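Local coordinates for protein Fe(2+) transporter FeoB (Escherichia coli, PDB 3I8S) that transports ferrous iron across the inner membrane in a GTP-driven uptake system, and whose cytosolic N-terminal part, present here, is a guanine-nucleotide-binding GTPase domain, at residues Leu89-Val93 against Leu104-Leu108. Where two conformers were deposited one is given. Numbering follows the deposited sequence.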
loop_
_atom_site.group_PDB
_atom_site.type_symbol
_atom_site.label_atom_id
_atom_site.label_comp_id
_atom_site.label_asym_id
_atom_site.label_seq_id
_atom_site.Cartn_x
_atom_site.Cartn_y
_atom_site.Cartn_z
ATOM N N LEU A 89 -2.188 5.814 6.049
ATOM C CA LEU A 89 -2.586 5.797 4.650
ATOM C C LEU A 89 -4.016 5.289 4.563
ATOM O O LEU A 89 -4.428 4.421 5.354
ATOM C CB LEU A 89 -1.717 4.833 3.866
ATOM C CG LEU A 89 -0.248 5.078 3.857
ATOM C CD1 LEU A 89 0.376 3.918 3.047
ATOM C CD2 LEU A 89 -0.024 6.448 3.250
ATOM N N ILE A 90 -4.787 5.849 3.638
ATOM C CA ILE A 90 -6.080 5.286 3.251
ATOM C C ILE A 90 -5.842 4.747 1.878
ATOM O O ILE A 90 -5.469 5.490 0.940
ATOM C CB ILE A 90 -7.251 6.308 3.248
ATOM C CG1 ILE A 90 -7.482 6.783 4.690
ATOM C CG2 ILE A 90 -8.542 5.658 2.650
ATOM C CD1 ILE A 90 -8.399 7.939 4.774
ATOM N N ASN A 91 -6.012 3.442 1.774
ATOM C CA ASN A 91 -5.809 2.720 0.541
ATOM C C ASN A 91 -7.136 2.435 -0.103
ATOM O O ASN A 91 -7.894 1.629 0.412
ATOM C CB ASN A 91 -5.024 1.443 0.821
ATOM C CG ASN A 91 -4.837 0.548 -0.415
ATOM O OD1 ASN A 91 -4.764 0.992 -1.593
ATOM N ND2 ASN A 91 -4.720 -0.730 -0.131
ATOM N N VAL A 92 -7.415 3.137 -1.186
ATOM C CA VAL A 92 -8.697 2.995 -1.927
ATOM C C VAL A 92 -8.619 1.798 -2.839
ATOM O O VAL A 92 -7.758 1.749 -3.716
ATOM C CB VAL A 92 -9.066 4.269 -2.662
ATOM C CG1 VAL A 92 -10.440 4.098 -3.252
ATOM C CG2 VAL A 92 -9.003 5.463 -1.687
ATOM N N VAL A 93 -9.472 0.806 -2.595
ATOM C CA VAL A 93 -9.419 -0.477 -3.278
ATOM C C VAL A 93 -10.705 -0.716 -4.019
ATOM O O VAL A 93 -11.776 -0.654 -3.455
ATOM C CB VAL A 93 -9.143 -1.649 -2.273
ATOM C CG1 VAL A 93 -9.394 -3.060 -2.942
ATOM C CG2 VAL A 93 -7.729 -1.485 -1.683
ATOM N N LEU A 104 -0.874 -3.663 -4.624
ATOM C CA LEU A 104 -0.479 -2.439 -3.932
ATOM C C LEU A 104 -0.707 -2.520 -2.415
ATOM O O LEU A 104 0.159 -2.239 -1.630
ATOM C CB LEU A 104 -1.261 -1.251 -4.487
ATOM C CG LEU A 104 -0.934 0.119 -3.872
ATOM C CD1 LEU A 104 0.551 0.521 -3.972
ATOM C CD2 LEU A 104 -1.836 1.209 -4.587
ATOM N N THR A 105 -1.898 -2.921 -2.015
ATOM C CA THR A 105 -2.215 -3.089 -0.621
ATOM C C THR A 105 -1.165 -3.923 0.141
ATOM O O THR A 105 -0.693 -3.520 1.221
ATOM C CB THR A 105 -3.605 -3.734 -0.457
ATOM O OG1 THR A 105 -4.562 -3.148 -1.369
ATOM C CG2 THR A 105 -4.049 -3.568 0.991
ATOM N N LEU A 106 -0.814 -5.065 -0.410
ATOM C CA LEU A 106 0.173 -5.937 0.231
ATOM C C LEU A 106 1.504 -5.239 0.371
ATOM O O LEU A 106 2.174 -5.420 1.354
ATOM C CB LEU A 106 0.319 -7.278 -0.440
ATOM C CG LEU A 106 -0.520 -8.385 0.241
ATOM C CD1 LEU A 106 -1.960 -8.011 0.382
ATOM C CD2 LEU A 106 -0.340 -9.751 -0.509
ATOM N N GLN A 107 1.907 -4.439 -0.625
ATOM C CA GLN A 107 3.161 -3.693 -0.513
ATOM C C GLN A 107 3.117 -2.724 0.657
ATOM O O GLN A 107 4.087 -2.623 1.404
ATOM C CB GLN A 107 3.496 -2.945 -1.812
ATOM C CG GLN A 107 3.698 -3.859 -3.017
ATOM C CD GLN A 107 5.020 -3.607 -3.773
ATOM O OE1 GLN A 107 5.110 -2.720 -4.639
ATOM N NE2 GLN A 107 6.044 -4.388 -3.438
ATOM N N LEU A 108 2.012 -2.003 0.812
ATOM C CA LEU A 108 1.833 -1.041 1.908
ATOM C C LEU A 108 1.903 -1.747 3.247
ATOM O O LEU A 108 2.583 -1.285 4.146
ATOM C CB LEU A 108 0.503 -0.302 1.838
ATOM C CG LEU A 108 0.260 0.452 0.555
ATOM C CD1 LEU A 108 -1.131 0.956 0.623
ATOM C CD2 LEU A 108 1.303 1.548 0.441
#
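This is a buried helix-on-sheet contact in the core of the cytosolic G domain. Strand 88-94 sits inside the mixed sheet, between strands 4-10 and 115-120. Helix 98-111 follows it and packs back against one sheet face, as the helix of a beta-alpha-beta crossover whose second strand is 115-120. The two segments run nearly antiparallel, at 162°, with their axes 9.9 Å apart at closest approach. Strand alternation largely sets which side chains take part. The CA-to-CB bonds of Leu89 and Asn91 point toward the helix, that of Val93 points sideways, and those of Ile90 and Val92 point away. Ile90 instead touches Ile6 and Leu8 of strand 4-10. On the helix, the CA-to-CB bonds of Leu104, Thr105 and Leu108 point toward the strand, with Leu104 and Leu108 one turn apart. Leu89 CD1 meets Leu108 CD2 at 3.6 Å in an apolar contact. Asn91 covers the middle of the interface. Its side-chain amide lies close to the hydroxyl of Thr105, and its CG is 3.9 Å from Leu108 CD1. Val93 CG2 approaches Thr105 OG1 at 3.6 Å. The Thr105 hydroxyl makes a weak hydrogen bond to the carbonyl O of Asn101, one turn earlier in the helix. Leu104 reaches the phosphate-binding loop (P-loop) side of the domain, where it touches Asn11 and lies near Gly10, both GTP-binding residues. The interface, 229 Å² in all, thus combines leucine packing at the Leu89 end with a polar amide and hydroxyl placed side by side in the buried middle, so this layer of the core is not purely hydrophobic.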